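Local coordinates for serine acetyltransferase (Neisseria gonorrhoeae, PDB 6WYE), which probably catalyses the transfer of an acetyl group from acetyl-CoA to L-serine, giving O-acetyl-L-serine in the first step of cysteine biosynthesis, at residues Lys131-Asn142 with Ala154-Phe165. Numbering follows the deposited sequence.
Sequences KGFHAIQAHRIN and AYFLQNRMSEVF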
ATOM      1  N   LYS A 131      -1.203  18.973  13.183  1.00 26.46           N
ATOM      2  CA  LYS A 131      -2.216  17.949  13.425  1.00 26.67           C
ATOM      3  C   LYS A 131      -3.468  18.504  14.112  1.00 27.16           C
ATOM      4  O   LYS A 131      -4.572  18.010  13.867  1.00 26.04           O
ATOM      5  CB  LYS A 131      -1.566  16.859  14.288  1.00 28.36           C
ATOM      6  CG  LYS A 131      -2.401  15.740  14.764  1.00 32.45           C
ATOM      7  CD  LYS A 131      -1.491  14.638  15.385  1.00 30.15           C
ATOM      8  CE  LYS A 131      -1.131  14.919  16.852  1.00 26.14           C
ATOM      9  NZ  LYS A 131      -0.554  13.695  17.518  1.00 28.30           N
ATOM     10  N   GLY A 132      -3.319  19.509  14.986  1.00 26.84           N
ATOM     11  CA  GLY A 132      -4.488  20.081  15.648  1.00 27.64           C
ATOM     12  C   GLY A 132      -5.387  20.852  14.693  1.00 29.01           C
ATOM     13  O   GLY A 132      -6.618  20.791  14.791  1.00 30.20           O
ATOM     14  N   PHE A 133      -4.784  21.579  13.751  1.00 28.87           N
ATOM     15  CA  PHE A 133      -5.558  22.200  12.682  1.00 28.54           C
ATOM     16  C   PHE A 133      -6.270  21.152  11.821  1.00 28.39           C
ATOM     17  O   PHE A 133      -7.450  21.314  11.483  1.00 31.40           O
ATOM     18  CB  PHE A 133      -4.635  23.077  11.829  1.00 31.41           C
ATOM     19  CG  PHE A 133      -5.301  23.619  10.608  1.00 30.22           C
ATOM     20  CD1 PHE A 133      -6.108  24.749  10.697  1.00 28.55           C
ATOM     21  CD2 PHE A 133      -5.143  22.993   9.374  1.00 29.26           C
ATOM     22  CE1 PHE A 133      -6.742  25.256   9.583  1.00 29.80           C
ATOM     23  CE2 PHE A 133      -5.778  23.488   8.244  1.00 30.65           C
ATOM     24  CZ  PHE A 133      -6.583  24.624   8.351  1.00 34.20           C
ATOM     25  N   HIS A 134      -5.581  20.063  11.462  1.00 27.08           N
ATOM     26  CA  HIS A 134      -6.237  19.013  10.686  1.00 26.83           C
ATOM     27  C   HIS A 134      -7.431  18.433  11.443  1.00 25.74           C
ATOM     28  O   HIS A 134      -8.519  18.270  10.878  1.00 26.65           O
ATOM     29  CB  HIS A 134      -5.242  17.897  10.339  1.00 25.33           C
ATOM     30  CG  HIS A 134      -4.059  18.368   9.556  1.00 28.14           C
ATOM     31  ND1 HIS A 134      -2.802  17.833   9.714  1.00 28.14           N
ATOM     32  CD2 HIS A 134      -3.941  19.340   8.617  1.00 27.86           C
ATOM     33  CE1 HIS A 134      -1.954  18.456   8.909  1.00 28.62           C
ATOM     34  NE2 HIS A 134      -2.622  19.369   8.228  1.00 28.21           N
ATOM     35  N   ALA A 135      -7.254  18.143  12.735  1.00 26.50           N
ATOM     36  CA  ALA A 135      -8.327  17.492  13.489  1.00 27.50           C
ATOM     37  C   ALA A 135      -9.553  18.389  13.595  1.00 29.14           C
ATOM     38  O   ALA A 135     -10.688  17.916  13.453  1.00 30.93           O
ATOM     39  CB  ALA A 135      -7.841  17.100  14.885  1.00 23.07           C
ATOM     40  N   ILE A 136      -9.339  19.686  13.846  1.00 24.72           N
ATOM     41  CA  ILE A 136     -10.452  20.622  13.955  1.00 27.51           C
ATOM     42  C   ILE A 136     -11.248  20.650  12.657  1.00 29.61           C
ATOM     43  O   ILE A 136     -12.481  20.570  12.663  1.00 31.73           O
ATOM     44  CB  ILE A 136      -9.934  22.036  14.304  1.00 30.16           C
ATOM     45  CG1 ILE A 136      -9.395  22.126  15.734  1.00 29.65           C
ATOM     46  CG2 ILE A 136     -11.022  23.095  14.071  1.00 29.15           C
ATOM     47  CD1 ILE A 136     -10.375  21.708  16.779  1.00 35.32           C
ATOM     48  N   GLN A 137     -10.554  20.809  11.527  1.00 30.89           N
ATOM     49  CA  GLN A 137     -11.256  20.916  10.253  1.00 31.40           C
ATOM     50  C   GLN A 137     -11.898  19.593   9.867  1.00 31.23           C
ATOM     51  O   GLN A 137     -13.004  19.583   9.316  1.00 34.00           O
ATOM     52  CB  GLN A 137     -10.319  21.404   9.146  1.00 31.87           C
ATOM     53  CG  GLN A 137      -9.504  22.682   9.450  1.00 31.53           C
ATOM     54  CD  GLN A 137     -10.198  23.661  10.386  1.00 31.69           C
ATOM     55  OE1 GLN A 137     -11.404  23.904  10.277  1.00 31.43           O
ATOM     56  NE2 GLN A 137      -9.428  24.242  11.306  1.00 31.28           N
ATOM     57  N   ALA A 138     -11.220  18.466  10.122  1.00 27.66           N
ATOM     58  CA  ALA A 138     -11.879  17.181   9.911  1.00 28.00           C
ATOM     59  C   ALA A 138     -13.156  17.100  10.733  1.00 30.49           C
ATOM     60  O   ALA A 138     -14.169  16.570  10.264  1.00 32.88           O
ATOM     61  CB  ALA A 138     -10.949  16.018  10.265  1.00 28.52           C
ATOM     62  N   HIS A 139     -13.135  17.628  11.964  1.00 28.90           N
ATOM     63  CA  HIS A 139     -14.359  17.560  12.765  1.00 30.15           C
ATOM     64  C   HIS A 139     -15.466  18.426  12.176  1.00 29.44           C
ATOM     65  O   HIS A 139     -16.626  18.006  12.132  1.00 31.24           O
ATOM     66  CB  HIS A 139     -14.126  17.980  14.208  1.00 32.21           C
ATOM     67  CG  HIS A 139     -15.411  18.277  14.921  1.00 34.54           C
ATOM     68  ND1 HIS A 139     -16.290  17.284  15.303  1.00 36.14           N
ATOM     69  CD2 HIS A 139     -16.020  19.451  15.214  1.00 35.51           C
ATOM     70  CE1 HIS A 139     -17.359  17.835  15.852  1.00 37.33           C
ATOM     71  NE2 HIS A 139     -17.218  19.149  15.810  1.00 35.60           N
ATOM     72  N   ARG A 140     -15.129  19.633  11.719  1.00 29.92           N
ATOM     73  CA  ARG A 140     -16.141  20.498  11.111  1.00 32.44           C
ATOM     74  C   ARG A 140     -16.873  19.773   9.991  1.00 34.19           C
ATOM     75  O   ARG A 140     -18.110  19.759   9.944  1.00 35.89           O
ATOM     76  CB  ARG A 140     -15.491  21.776  10.574  1.00 32.35           C
ATOM     77  CG  ARG A 140     -14.916  22.690  11.609  1.00 32.44           C
ATOM     78  CD  ARG A 140     -14.505  24.020  10.964  1.00 31.52           C
ATOM     79  NE  ARG A 140     -13.622  24.791  11.831  1.00 34.11           N
ATOM     80  CZ  ARG A 140     -14.021  25.404  12.944  1.00 35.21           C
ATOM     81  NH1 ARG A 140     -15.295  25.346  13.323  1.00 32.59           N
ATOM     82  NH2 ARG A 140     -13.151  26.082  13.677  1.00 34.72           N
ATOM     83  N   ILE A 141     -16.127  19.124   9.094  1.00 33.84           N
ATOM     84  CA  ILE A 141     -16.778  18.317   8.061  1.00 35.36           C
ATOM     85  C   ILE A 141     -17.525  17.148   8.694  1.00 35.16           C
ATOM     86  O   ILE A 141     -18.674  16.851   8.332  1.00 33.70           O
ATOM     87  CB  ILE A 141     -15.748  17.832   7.026  1.00 37.90           C
ATOM     88  CG1 ILE A 141     -14.999  19.025   6.431  1.00 37.22           C
ATOM     89  CG2 ILE A 141     -16.439  17.022   5.934  1.00 39.24           C
ATOM     90  CD1 ILE A 141     -13.850  18.633   5.517  1.00 40.10           C
ATOM     91  N   ASN A 142     -16.894  16.473   9.662  1.00 36.45           N
ATOM     92  CA  ASN A 142     -17.557  15.355  10.332  1.00 35.56           C
ATOM     93  C   ASN A 142     -18.881  15.784  10.942  1.00 37.46           C
ATOM     94  O   ASN A 142     -19.881  15.056  10.851  1.00 35.71           O
ATOM     95  CB  ASN A 142     -16.655  14.762  11.413  1.00 36.68           C
ATOM     96  CG  ASN A 142     -16.685  13.255  11.404  1.00 39.46           C
ATOM     97  OD1 ASN A 142     -16.818  12.645  10.343  1.00 37.72           O
ATOM     98  ND2 ASN A 142     -16.580  12.640  12.581  1.00 38.31           N
ATOM     99  N   ALA A 154     -19.855   9.210  10.039  1.00 31.39           N
ATOM    100  CA  ALA A 154     -19.243  10.135  10.987  1.00 27.91           C
ATOM    101  C   ALA A 154     -18.569   9.393  12.133  1.00 29.65           C
ATOM    102  O   ALA A 154     -17.518   9.826  12.615  1.00 29.89           O
ATOM    103  CB  ALA A 154     -20.273  11.135  11.517  1.00 28.48           C
ATOM    104  N   TYR A 155     -19.158   8.284  12.593  1.00 31.67           N
ATOM    105  CA  TYR A 155     -18.506   7.490  13.635  1.00 32.32           C
ATOM    106  C   TYR A 155     -17.239   6.819  13.112  1.00 32.23           C
ATOM    107  O   TYR A 155     -16.234   6.736  13.830  1.00 30.10           O
ATOM    108  CB  TYR A 155     -19.468   6.436  14.184  1.00 33.76           C
ATOM    109  CG  TYR A 155     -20.593   7.022  15.001  1.00 37.21           C
ATOM    110  CD1 TYR A 155     -20.380   8.110  15.839  1.00 38.77           C
ATOM    111  CD2 TYR A 155     -21.868   6.472  14.952  1.00 40.32           C
ATOM    112  CE1 TYR A 155     -21.409   8.646  16.598  1.00 40.58           C
ATOM    113  CE2 TYR A 155     -22.902   6.999  15.706  1.00 42.44           C
ATOM    114  CZ  TYR A 155     -22.670   8.076  16.524  1.00 44.20           C
ATOM    115  OH  TYR A 155     -23.708   8.589  17.267  1.00 48.09           O
ATOM    116  N   PHE A 156     -17.279   6.309  11.877  1.00 33.95           N
ATOM    117  CA  PHE A 156     -16.078   5.761  11.253  1.00 29.97           C
ATOM    118  C   PHE A 156     -14.967   6.801  11.229  1.00 28.97           C
ATOM    119  O   PHE A 156     -13.819   6.514  11.586  1.00 26.70           O
ATOM    120  CB  PHE A 156     -16.403   5.273   9.841  1.00 29.45           C
ATOM    121  CG  PHE A 156     -15.209   4.724   9.095  1.00 32.60           C
ATOM    122  CD1 PHE A 156     -14.334   5.574   8.420  1.00 31.87           C
ATOM    123  CD2 PHE A 156     -14.968   3.360   9.067  1.00 33.75           C
ATOM    124  CE1 PHE A 156     -13.238   5.071   7.746  1.00 34.34           C
ATOM    125  CE2 PHE A 156     -13.873   2.842   8.381  1.00 37.37           C
ATOM    126  CZ  PHE A 156     -13.003   3.702   7.728  1.00 35.59           C
ATOM    127  N   LEU A 157     -15.296   8.032  10.831  1.00 28.23           N
ATOM    128  CA  LEU A 157     -14.270   9.064  10.752  1.00 26.14           C
ATOM    129  C   LEU A 157     -13.851   9.568  12.128  1.00 29.22           C
ATOM    130  O   LEU A 157     -12.694   9.949  12.303  1.00 28.49           O
ATOM    131  CB  LEU A 157     -14.761  10.228   9.887  1.00 24.00           C
ATOM    132  CG  LEU A 157     -14.932   9.833   8.410  1.00 27.94           C
ATOM    133  CD1 LEU A 157     -15.635  10.928   7.576  1.00 25.07           C
ATOM    134  CD2 LEU A 157     -13.585   9.443   7.795  1.00 30.39           C
ATOM    135  N   GLN A 158     -14.763   9.592  13.110  1.00 29.84           N
ATOM    136  CA  GLN A 158     -14.354   9.949  14.473  1.00 29.39           C
ATOM    137  C   GLN A 158     -13.250   9.021  14.953  1.00 28.33           C
ATOM    138  O   GLN A 158     -12.256   9.462  15.538  1.00 30.43           O
ATOM    139  CB  GLN A 158     -15.539   9.876  15.439  1.00 27.38           C
ATOM    140  CG  GLN A 158     -15.157  10.063  16.928  1.00 26.76           C
ATOM    141  CD  GLN A 158     -16.292   9.715  17.883  1.00 28.59           C
ATOM    142  OE1 GLN A 158     -17.312   9.175  17.472  1.00 31.11           O
ATOM    143  NE2 GLN A 158     -16.111  10.018  19.165  1.00 25.92           N
ATOM    144  N   ASN A 159     -13.433   7.726  14.678  1.00 29.73           N
ATOM    145  CA  ASN A 159     -12.447   6.681  15.066  1.00 28.43           C
ATOM    146  C   ASN A 159     -11.148   6.899  14.283  1.00 26.91           C
ATOM    147  O   ASN A 159     -10.068   6.799  14.899  1.00 26.92           O
ATOM    148  CB  ASN A 159     -13.001   5.269  14.855  1.00 28.32           C
ATOM    149  CG  ASN A 159     -11.964   4.189  15.081  1.00 26.70           C
ATOM    150  OD1 ASN A 159     -11.602   3.467  14.155  1.00 33.66           O
ATOM    151  ND2 ASN A 159     -11.482   4.071  16.307  1.00 25.44           N
ATOM    152  N   ARG A 160     -11.253   7.185  12.980  1.00 29.34           N
ATOM    153  CA  ARG A 160     -10.060   7.408  12.165  1.00 30.76           C
ATOM    154  C   ARG A 160      -9.288   8.626  12.654  1.00 29.51           C
ATOM    155  O   ARG A 160      -8.053   8.597  12.736  1.00 27.89           O
ATOM    156  CB  ARG A 160     -10.433   7.615  10.690  1.00 35.81           C
ATOM    157  CG  ARG A 160     -10.574   6.364   9.858  1.00 40.47           C
ATOM    158  CD  ARG A 160      -9.318   5.523   9.926  1.00 41.47           C
ATOM    159  NE  ARG A 160      -8.324   5.924   8.944  1.00 38.93           N
ATOM    160  CZ  ARG A 160      -7.020   5.749   9.114  1.00 39.09           C
ATOM    161  NH1 ARG A 160      -6.576   5.187  10.234  1.00 39.94           N
ATOM    162  NH2 ARG A 160      -6.169   6.136   8.177  1.00 45.06           N
ATOM    163  N   MET A 161     -10.003   9.717  12.943  1.00 27.30           N
ATOM    164  CA  MET A 161      -9.378  10.904  13.520  1.00 28.10           C
ATOM    165  C   MET A 161      -8.666  10.580  14.823  1.00 28.23           C
ATOM    166  O   MET A 161      -7.581  11.107  15.097  1.00 25.52           O
ATOM    167  CB  MET A 161     -10.427  11.983  13.772  1.00 27.14           C
ATOM    168  CG  MET A 161     -10.929  12.706  12.510  1.00 36.59           C
ATOM    169  SD  MET A 161     -12.537  13.489  12.808  1.00 41.25           S
ATOM    170  CE  MET A 161     -12.098  14.652  14.106  1.00 39.83           C
ATOM    171  N   SER A 162      -9.302   9.777  15.678  1.00 27.69           N
ATOM    172  CA  SER A 162      -8.673   9.446  16.948  1.00 24.94           C
ATOM    173  C   SER A 162      -7.395   8.636  16.723  1.00 24.55           C
ATOM    174  O   SER A 162      -6.378   8.859  17.391  1.00 25.66           O
ATOM    175  CB  SER A 162      -9.670   8.715  17.840  1.00 25.51           C
ATOM    176  OG  SER A 162      -9.092   8.421  19.086  1.00 26.99           O
ATOM    177  N   GLU A 163      -7.432   7.692  15.777  1.00 26.17           N
ATOM    178  CA  GLU A 163      -6.253   6.893  15.463  1.00 29.74           C
ATOM    179  C   GLU A 163      -5.141   7.745  14.865  1.00 28.49           C
ATOM    180  O   GLU A 163      -3.988   7.665  15.297  1.00 29.79           O
ATOM    181  CB  GLU A 163      -6.630   5.762  14.499  1.00 30.54           C
ATOM    182  CG  GLU A 163      -7.371   4.623  15.160  1.00 33.28           C
ATOM    183  CD  GLU A 163      -7.751   3.558  14.159  1.00 40.33           C
ATOM    184  OE1 GLU A 163      -7.732   3.860  12.942  1.00 41.15           O
ATOM    185  OE2 GLU A 163      -8.058   2.428  14.586  1.00 43.06           O
ATOM    186  N   VAL A 164      -5.466   8.567  13.861  1.00 25.60           N
ATOM    187  CA  VAL A 164      -4.416   9.223  13.083  1.00 27.31           C
ATOM    188  C   VAL A 164      -3.917  10.470  13.785  1.00 29.99           C
ATOM    189  O   VAL A 164      -2.707  10.742  13.803  1.00 29.78           O
ATOM    190  CB  VAL A 164      -4.926   9.559  11.666  1.00 27.16           C
ATOM    191  CG1 VAL A 164      -3.896  10.410  10.912  1.00 29.35           C
ATOM    192  CG2 VAL A 164      -5.244   8.275  10.888  1.00 28.34           C
ATOM    193  N   PHE A 165      -4.831  11.243  14.382  1.00 29.01           N
ATOM    194  CA  PHE A 165      -4.486  12.512  15.006  1.00 26.76           C
ATOM    195  C   PHE A 165      -4.347  12.418  16.518  1.00 27.69           C
ATOM    196  O   PHE A 165      -3.870  13.372  17.132  1.00 26.28           O
ATOM    197  CB  PHE A 165      -5.535  13.588  14.675  1.00 26.49           C
ATOM    198  CG  PHE A 165      -5.697  13.870  13.193  1.00 27.50           C
ATOM    199  CD1 PHE A 165      -4.608  13.826  12.335  1.00 25.85           C
ATOM    200  CD2 PHE A 165      -6.946  14.188  12.668  1.00 27.17           C
ATOM    201  CE1 PHE A 165      -4.755  14.091  10.981  1.00 28.49           C
ATOM    202  CE2 PHE A 165      -7.102  14.456  11.318  1.00 29.65           C
ATOM    203  CZ  PHE A 165      -5.998  14.416  10.468  1.00 29.61           C
TER
HETATM  204  O   HOH W   1      -1.408  11.158  16.811  1.00 34.59           O
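Phe-165 pushes its ring as a knob into the hole formed by Lys-131, His-134, Ala-135 and Ala-138. Its CD2 lies 3.8 Å from CB of Ala-135, and its CZ is 3.6 Å from CB of His-134. CB of Ala-138 comes up to the ring edge near its plane, while the carbonyl oxygen of Lys-131 sits over one face. The aliphatic part of Lys-131 slides past Phe-165 in the opposite sense, bringing CE within 3.2 Å of O of Phe-165; its NZ hydrogen-bonds to Thr-185, to the backbone of Ser-162 in a neighbouring subunit, and to a water that bonds weakly to O of Val-164.

Further along, Met-161 is the next knob, held among Ala-135, Ala-138, His-139 and Asn-142. Its SD rests 3.9 Å from CB of Ala-138, and a bend at chi3 (62°) turns CE in against the helix backbone, 3.6 Å from O of Ala-135.

At the far end the roles swap: Asn-142, on the first helix, is the knob, among Ala-154, Leu-157, Gln-158 and Met-161. Its ND2 donates to O of Ala-154 at 3.0 Å (N-H...O 155°), whereas OD1 lies against CB of Leu-157 at 3.2 Å. O of Ala-154 also accepts the helical bond from N of Gln-158, and the two donors reach it from opposite faces of its plane.

Segments 131-142 and 154-165 run nearly antiparallel (173°), their axes 10.4 Å apart at closest approach, in a helical hairpin leading into the left-handed beta-helix of the hexapeptide-repeat family. Packing dominates; the Asn-142 bond probably adds a directional tie and should keep its amide from turning over.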